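Local coordinates for protein alpha-1,3-glucanase (PDB 7C7D) that hydrolyses the alpha-1,3-glucosidic linkages of alpha-1,3-glucan as a thermostable glycoside hydrolase of family GH87, at residues A[325-330]-A[348-353]; A[398-403]-A[422-427]. One frame throughout, in Å; residues are numbered along the deposited sequence.

Interaction 1 of 2, residues A[325-330]-A[348-353]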
ATOM      1  N   GLN A 325       4.360   9.424   6.164  1.00 11.48           N
ATOM      2  CA  GLN A 325       4.891   8.338   6.970  1.00 11.11           C
ATOM      3  C   GLN A 325       4.463   8.487   8.425  1.00 10.79           C
ATOM      4  O   GLN A 325       4.318   9.599   8.931  1.00 11.58           O
ATOM      5  CB  GLN A 325       6.423   8.328   6.869  1.00 11.38           C
ATOM      6  CG  GLN A 325       7.094   7.169   7.557  1.00 11.92           C
ATOM      7  CD  GLN A 325       8.608   7.206   7.431  1.00 13.02           C
ATOM      8  OE1 GLN A 325       9.206   8.266   7.197  1.00 15.13           O
ATOM      9  NE2 GLN A 325       9.236   6.047   7.584  1.00 13.52           N
ATOM     10  N   HIS A 326       4.306   7.348   9.109  1.00 11.03           N
ATOM     11  CA  HIS A 326       4.084   7.333  10.565  1.00 11.74           C
ATOM     12  C   HIS A 326       2.798   8.058  10.952  1.00 11.59           C
ATOM     13  O   HIS A 326       2.755   8.819  11.924  1.00 12.67           O
ATOM     14  CB  HIS A 326       5.283   7.856  11.359  1.00 12.21           C
ATOM     15  CG  HIS A 326       6.507   7.011  11.225  1.00 12.43           C
ATOM     16  ND1 HIS A 326       7.779   7.506  11.423  1.00 13.96           N
ATOM     17  CD2 HIS A 326       6.658   5.703  10.904  1.00 12.78           C
ATOM     18  CE1 HIS A 326       8.661   6.540  11.226  1.00 13.94           C
ATOM     19  NE2 HIS A 326       8.005   5.436  10.912  1.00 12.98           N
ATOM     20  N   VAL A 327       1.743   7.811  10.181  1.00 11.51           N
ATOM     21  CA  VAL A 327       0.390   8.244  10.511  1.00 11.33           C
ATOM     22  C   VAL A 327      -0.491   7.005  10.600  1.00 11.13           C
ATOM     23  O   VAL A 327      -0.013   5.878  10.403  1.00 12.63           O
ATOM     24  CB  VAL A 327      -0.145   9.284   9.506  1.00 12.02           C
ATOM     25  CG1 VAL A 327       0.662  10.565   9.602  1.00 12.30           C
ATOM     26  CG2 VAL A 327      -0.094   8.753   8.065  1.00 13.17           C
ATOM     27  N   LYS A 328      -1.774   7.189  10.909  1.00 11.31           N
ATOM     28  CA  LYS A 328      -2.696   6.055  10.923  1.00 10.92           C
ATOM     29  C   LYS A 328      -3.141   5.735   9.499  1.00 11.09           C
ATOM     30  O   LYS A 328      -2.816   4.673   8.960  1.00 11.63           O
ATOM     31  CB  LYS A 328      -3.889   6.337  11.843  1.00 12.33           C
ATOM     32  CG  LYS A 328      -4.823   5.140  11.974  1.00 13.48           C
ATOM     33  CD  LYS A 328      -6.081   5.449  12.751  1.00 15.50           C
ATOM     34  CE  LYS A 328      -7.003   6.366  11.982  1.00 16.15           C
ATOM     35  NZ  LYS A 328      -8.377   6.366  12.572  1.00 16.93           N
ATOM     36  N   VAL A 329      -3.881   6.652   8.880  1.00 11.06           N
ATOM     37  CA  VAL A 329      -4.224   6.584   7.465  1.00 11.31           C
ATOM     38  C   VAL A 329      -3.510   7.724   6.756  1.00 11.52           C
ATOM     39  O   VAL A 329      -3.475   8.852   7.258  1.00 12.07           O
ATOM     40  CB  VAL A 329      -5.748   6.665   7.243  1.00 11.62           C
ATOM     41  CG1 VAL A 329      -6.085   6.654   5.750  1.00 12.20           C
ATOM     42  CG2 VAL A 329      -6.432   5.518   7.946  1.00 13.52           C
ATOM     43  N   GLY A 330      -2.930   7.439   5.591  1.00 11.48           N
ATOM     44  CA  GLY A 330      -2.361   8.522   4.813  1.00 11.48           C
ATOM     45  C   GLY A 330      -3.413   9.527   4.382  1.00 10.66           C
ATOM     46  O   GLY A 330      -3.363  10.701   4.764  1.00 12.04           O
ATOM     47  N   LEU A 348       4.356   5.341   3.568  1.00 11.68           N
ATOM     48  CA  LEU A 348       5.139   4.308   4.229  1.00 11.94           C
ATOM     49  C   LEU A 348       4.765   4.254   5.696  1.00 10.84           C
ATOM     50  O   LEU A 348       4.574   5.292   6.336  1.00 12.29           O
ATOM     51  CB  LEU A 348       6.632   4.620   4.171  1.00 14.35           C
ATOM     52  CG  LEU A 348       7.151   4.999   2.794  1.00 17.67           C
ATOM     53  CD1 LEU A 348       8.571   5.478   2.903  1.00 20.66           C
ATOM     54  CD2 LEU A 348       7.065   3.801   1.890  1.00 18.17           C
ATOM     55  N   ASP A 349       4.716   3.043   6.243  1.00 11.05           N
ATOM     56  CA  ASP A 349       4.633   2.852   7.693  1.00 10.57           C
ATOM     57  C   ASP A 349       3.408   3.568   8.278  1.00 10.69           C
ATOM     58  O   ASP A 349       3.516   4.533   9.043  1.00 12.03           O
ATOM     59  CB  ASP A 349       5.906   3.346   8.399  1.00 12.21           C
ATOM     60  CG  ASP A 349       7.182   2.766   7.827  1.00 12.74           C
ATOM     61  OD1 ASP A 349       7.220   1.562   7.494  1.00 13.20           O
ATOM     62  OD2 ASP A 349       8.173   3.524   7.748  1.00 14.45           O
ATOM     63  N   THR A 350       2.234   3.076   7.904  1.00 10.98           N
ATOM     64  CA  THR A 350       0.990   3.594   8.451  1.00 11.24           C
ATOM     65  C   THR A 350       0.311   2.483   9.236  1.00 10.94           C
ATOM     66  O   THR A 350       0.383   1.316   8.855  1.00 11.80           O
ATOM     67  CB  THR A 350       0.061   4.151   7.349  1.00 12.08           C
ATOM     68  OG1 THR A 350      -0.257   3.124   6.400  1.00 12.28           O
ATOM     69  CG2 THR A 350       0.722   5.311   6.603  1.00 12.51           C
ATOM     70  N   THR A 351      -0.323   2.829  10.355  1.00 11.13           N
ATOM     71  CA  THR A 351      -0.911   1.768  11.167  1.00 11.60           C
ATOM     72  C   THR A 351      -2.258   1.287  10.644  1.00 11.49           C
ATOM     73  O   THR A 351      -2.763   0.268  11.128  1.00 12.77           O
ATOM     74  CB  THR A 351      -1.004   2.171  12.637  1.00 12.32           C
ATOM     75  OG1 THR A 351      -1.821   3.339  12.754  1.00 13.18           O
ATOM     76  CG2 THR A 351       0.381   2.432  13.211  1.00 14.17           C
ATOM     77  N   ALA A 352      -2.833   1.973   9.658  1.00 11.39           N
ATOM     78  CA  ALA A 352      -4.024   1.495   8.970  1.00 11.76           C
ATOM     79  C   ALA A 352      -3.833   1.708   7.467  1.00 11.26           C
ATOM     80  O   ALA A 352      -2.706   1.590   6.969  1.00 11.63           O
ATOM     81  CB  ALA A 352      -5.293   2.163   9.513  1.00 13.14           C
ATOM     82  N   ASP A 353      -4.908   1.998   6.734  1.00 12.00           N
ATOM     83  CA  ASP A 353      -4.839   2.058   5.277  1.00 11.52           C
ATOM     84  C   ASP A 353      -3.886   3.152   4.800  1.00 11.13           C
ATOM     85  O   ASP A 353      -3.697   4.182   5.450  1.00 12.26           O
ATOM     86  CB  ASP A 353      -6.220   2.389   4.695  1.00 12.21           C
ATOM     87  CG  ASP A 353      -7.228   1.248   4.797  1.00 15.19           C
ATOM     88  OD1 ASP A 353      -7.009   0.261   5.520  1.00 18.94           O
ATOM     89  OD2 ASP A 353      -8.272   1.357   4.127  1.00 16.23           O
TER
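Q325 and D349 lie side by side and point the same way, and the amide NE2 of Q325 donates to OD2 of D349 at 2.7 Å. CG of Q325 stands anti to the backbone N (chi1 -175°) and the chain beyond it is extended, which carries the amide out to the carboxylate; the two planes are nearly coplanar, and OD2 is met nearly along its C-O axis. NE2 also donates to the backbone carbonyl of N164 and OE1 accepts from the indole of W323, while on the carboxylate OD2 takes the backbone N-H of N164 as well and OD1 the side-chain amide of N373. Beside this pair the H326 ring has CG of Q325 over the centre of one face, 3.6 Å above the plane, and CD2 lies 3.5 Å from CB of D349. NE2 of the ring pairs with D163, and K328 NZ is held by the carbonyls of V301 and S304.

The turns after the two strands are joined through their backbones. H326 N reaches D349 O at 2.9 Å from above the carbonyl plane. T351 N donates to V327 O, and A352 N to K328 O. T350 OG1 ties down its own turn by donating to A352 O. At the far end CB of A352 packs on CG2 of V329, 3.9 Å away. Adjacent coils of the parallel beta-helix are thus fastened at a corner, and amide donors from the helix and from N164 of the N-terminal domain satisfy both oxygens of a buried carboxylate, which probably offsets the cost of burying it.

Interaction 2 of 2, residues A[398-403]-A[422-427]; sequences ITQPNL and ISDTNA
Q400 bends at chi2 (-68°), which turns CD back towards D424, and N426 sets CG anti to its carbonyl carbon (chi1 -68°). ND2 of N426 donates to OE1 of Q400 at 2.8 Å, and the two side chains cross at about a right angle. The same ND2 also donates to P401 O at 3.0 Å, so the two acceptors, both close to the plane of the N426 amide, fix its rotation. Meanwhile NE2 of Q400 comes within 3.4 Å of CB of D424 and is bound by the backbone carbonyls of S85 and A87.

Before the turn the strands pair in parallel, S423 N to I398 O and Q400 N to S423 O, with I398 CD1 packed against I422 CG1 at 4.1 Å. Bridging waters link the two segments. One gives a hydrogen to P401 O and accepts from N426 N, at 2.7 Å from the latter; another links T399 OG1 to D424 OD2. D424 OD1 forms salt bridges with R459 and R90.

An asparagine amide and ordered water therefore take over from strand pairing as the coils turn, and the arginines probably stabilise the buried D424 in its charged form.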
ATOM      1  N   ILE A 398       2.658  -1.565  -4.525  1.00  9.64           N
ATOM      2  CA  ILE A 398       2.228  -1.830  -3.160  1.00  9.40           C
ATOM      3  C   ILE A 398       2.986  -3.048  -2.660  1.00 10.11           C
ATOM      4  O   ILE A 398       3.068  -4.065  -3.360  1.00  9.93           O
ATOM      5  CB  ILE A 398       0.711  -2.098  -3.120  1.00  9.91           C
ATOM      6  CG1 ILE A 398      -0.071  -0.826  -3.468  1.00 10.74           C
ATOM      7  CG2 ILE A 398       0.287  -2.705  -1.785  1.00 11.71           C
ATOM      8  CD1 ILE A 398      -1.488  -1.082  -3.914  1.00 12.17           C
ATOM      9  N   THR A 399       3.517  -2.959  -1.443  1.00  9.32           N
ATOM     10  CA  THR A 399       4.214  -4.083  -0.848  1.00  9.72           C
ATOM     11  C   THR A 399       3.885  -4.188   0.635  1.00  9.28           C
ATOM     12  O   THR A 399       3.841  -3.184   1.357  1.00 10.07           O
ATOM     13  CB  THR A 399       5.733  -3.990  -1.062  1.00 11.25           C
ATOM     14  OG1 THR A 399       6.393  -4.944  -0.226  1.00 12.42           O
ATOM     15  CG2 THR A 399       6.283  -2.601  -0.760  1.00 12.62           C
ATOM     16  N   GLN A 400       3.624  -5.405   1.066  1.00  9.80           N
ATOM     17  CA  GLN A 400       3.548  -5.737   2.485  1.00 10.21           C
ATOM     18  C   GLN A 400       2.511  -4.953   3.292  1.00 10.03           C
ATOM     19  O   GLN A 400       2.836  -4.406   4.356  1.00 11.19           O
ATOM     20  CB  GLN A 400       4.941  -5.675   3.124  1.00 11.06           C
ATOM     21  CG  GLN A 400       5.748  -6.949   2.888  1.00 11.36           C
ATOM     22  CD  GLN A 400       5.178  -8.165   3.620  1.00 10.50           C
ATOM     23  OE1 GLN A 400       4.213  -8.048   4.388  1.00 11.15           O
ATOM     24  NE2 GLN A 400       5.780  -9.336   3.400  1.00 11.43           N
ATOM     25  N   PRO A 401       1.240  -4.935   2.885  1.00  9.84           N
ATOM     26  CA  PRO A 401       0.200  -4.555   3.853  1.00 10.98           C
ATOM     27  C   PRO A 401       0.162  -5.631   4.932  1.00 11.02           C
ATOM     28  O   PRO A 401       0.219  -6.826   4.632  1.00 11.71           O
ATOM     29  CB  PRO A 401      -1.079  -4.536   3.008  1.00 11.67           C
ATOM     30  CG  PRO A 401      -0.817  -5.547   1.917  1.00 11.49           C
ATOM     31  CD  PRO A 401       0.666  -5.471   1.629  1.00 10.87           C
ATOM     32  N   ASN A 402       0.100  -5.208   6.205  1.00 11.40           N
ATOM     33  CA  ASN A 402       0.312  -6.163   7.297  1.00 11.15           C
ATOM     34  C   ASN A 402      -0.826  -7.166   7.405  1.00 11.05           C
ATOM     35  O   ASN A 402      -0.623  -8.293   7.876  1.00 12.15           O
ATOM     36  CB  ASN A 402       0.336  -5.468   8.658  1.00 12.46           C
ATOM     37  CG  ASN A 402       1.383  -4.381   8.797  1.00 12.74           C
ATOM     38  OD1 ASN A 402       1.173  -3.449   9.576  1.00 13.53           O
ATOM     39  ND2 ASN A 402       2.500  -4.492   8.095  1.00 14.61           N
ATOM     40  N   LEU A 403      -2.035  -6.734   7.066  1.00 11.37           N
ATOM     41  CA  LEU A 403      -3.224  -7.565   7.066  1.00 13.25           C
ATOM     42  C   LEU A 403      -4.136  -7.002   5.982  1.00 12.44           C
ATOM     43  O   LEU A 403      -3.953  -5.874   5.520  1.00 13.66           O
ATOM     44  CB  LEU A 403      -3.888  -7.582   8.450  1.00 15.31           C
ATOM     45  CG  LEU A 403      -4.285  -6.253   9.079  1.00 16.70           C
ATOM     46  CD1 LEU A 403      -5.721  -5.892   8.729  1.00 18.21           C
ATOM     47  CD2 LEU A 403      -4.093  -6.291  10.598  1.00 18.06           C
ATOM     48  N   ILE A 422       1.524  -5.471  -7.012  1.00  9.42           N
ATOM     49  CA  ILE A 422       1.167  -5.739  -5.625  1.00  9.07           C
ATOM     50  C   ILE A 422       1.898  -6.998  -5.199  1.00  9.39           C
ATOM     51  O   ILE A 422       1.731  -8.050  -5.826  1.00 10.33           O
ATOM     52  CB  ILE A 422      -0.352  -5.915  -5.461  1.00 10.19           C
ATOM     53  CG1 ILE A 422      -1.080  -4.664  -5.963  1.00 11.66           C
ATOM     54  CG2 ILE A 422      -0.702  -6.245  -4.005  1.00 11.74           C
ATOM     55  CD1 ILE A 422      -2.564  -4.849  -6.158  1.00 12.27           C
ATOM     56  N   SER A 423       2.704  -6.894  -4.134  1.00  9.93           N
ATOM     57  CA  SER A 423       3.531  -8.008  -3.692  1.00 10.32           C
ATOM     58  C   SER A 423       3.397  -8.221  -2.195  1.00 10.48           C
ATOM     59  O   SER A 423       3.325  -7.257  -1.421  1.00 11.64           O
ATOM     60  CB  SER A 423       5.010  -7.780  -4.010  1.00 11.91           C
ATOM     61  OG  SER A 423       5.203  -7.442  -5.375  1.00 13.48           O
ATOM     62  N   ASP A 424       3.386  -9.496  -1.803  1.00 10.22           N
ATOM     63  CA  ASP A 424       3.592  -9.922  -0.418  1.00 10.52           C
ATOM     64  C   ASP A 424       2.471  -9.437   0.508  1.00 10.97           C
ATOM     65  O   ASP A 424       2.663  -8.557   1.352  1.00 12.74           O
ATOM     66  CB  ASP A 424       4.957  -9.454   0.101  1.00 11.12           C
ATOM     67  CG  ASP A 424       6.105 -10.180  -0.555  1.00 11.10           C
ATOM     68  OD1 ASP A 424       6.064 -11.423  -0.596  1.00 11.14           O
ATOM     69  OD2 ASP A 424       7.044  -9.506  -1.035  1.00 11.38           O
ATOM     70  N   THR A 425       1.301 -10.048   0.357  1.00 11.73           N
ATOM     71  CA  THR A 425       0.193  -9.779   1.263  1.00 12.38           C
ATOM     72  C   THR A 425       0.051 -10.888   2.305  1.00 12.35           C
ATOM     73  O   THR A 425       0.676 -11.948   2.233  1.00 13.37           O
ATOM     74  CB  THR A 425      -1.121  -9.553   0.497  1.00 14.40           C
ATOM     75  OG1 THR A 425      -1.476 -10.736  -0.226  1.00 15.00           O
ATOM     76  CG2 THR A 425      -0.979  -8.400  -0.485  1.00 14.96           C
ATOM     77  N   ASN A 426      -0.815 -10.632   3.283  1.00 12.62           N
ATOM     78  CA  ASN A 426      -0.848 -11.457   4.480  1.00 13.37           C
ATOM     79  C   ASN A 426      -2.264 -11.856   4.860  1.00 13.03           C
ATOM     80  O   ASN A 426      -3.202 -11.657   4.083  1.00 13.95           O
ATOM     81  CB  ASN A 426      -0.142 -10.720   5.613  1.00 13.85           C
ATOM     82  CG  ASN A 426       1.335 -10.596   5.353  1.00 13.34           C
ATOM     83  OD1 ASN A 426       2.045 -11.594   5.369  1.00 14.83           O
ATOM     84  ND2 ASN A 426       1.806  -9.377   5.087  1.00 13.55           N
ATOM     85  N   ALA A 427      -2.417 -12.428   6.051  1.00 13.84           N
ATOM     86  CA  ALA A 427      -3.703 -12.959   6.462  1.00 14.94           C
ATOM     87  C   ALA A 427      -4.760 -11.868   6.439  1.00 15.13           C
ATOM     88  O   ALA A 427      -4.495 -10.697   6.732  1.00 15.16           O
ATOM     89  CB  ALA A 427      -3.600 -13.558   7.865  1.00 16.29           C
TER
HETATM   90  O   HOH W   1       5.152  -4.717  -5.247  1.00 14.39           O
HETATM   91  O   HOH W   2       7.572  -6.916  -1.667  1.00 13.00           O
HETATM   92  O   HOH W   3      -2.047  -8.410   4.087  1.00 13.81           O
HETATM   93  O   HOH W   4      -2.180 -10.505   8.767  1.00 17.46           O

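In the fold
The chain first builds the N-terminal beta domain that carries the calcium site, then winds into a right-handed parallel beta-helix. Interaction 1 comes first: from 325-330 the chain runs through strands 331-333 and 341-348, and interaction 1 closes this coil at 348-353. Strands 355-357, 365-372, 379-382 and 392-394 follow before interaction 2 opens at 398-403, which closes a later coil at 422-427 by way of strands 407-410 and 415-423. The contacts are thus in series, neither nested nor crossed, with centres 14 Å apart. N373, after strand 365-372, binds D349 and N402, linking them, and both contacts also reach the N-terminal domain.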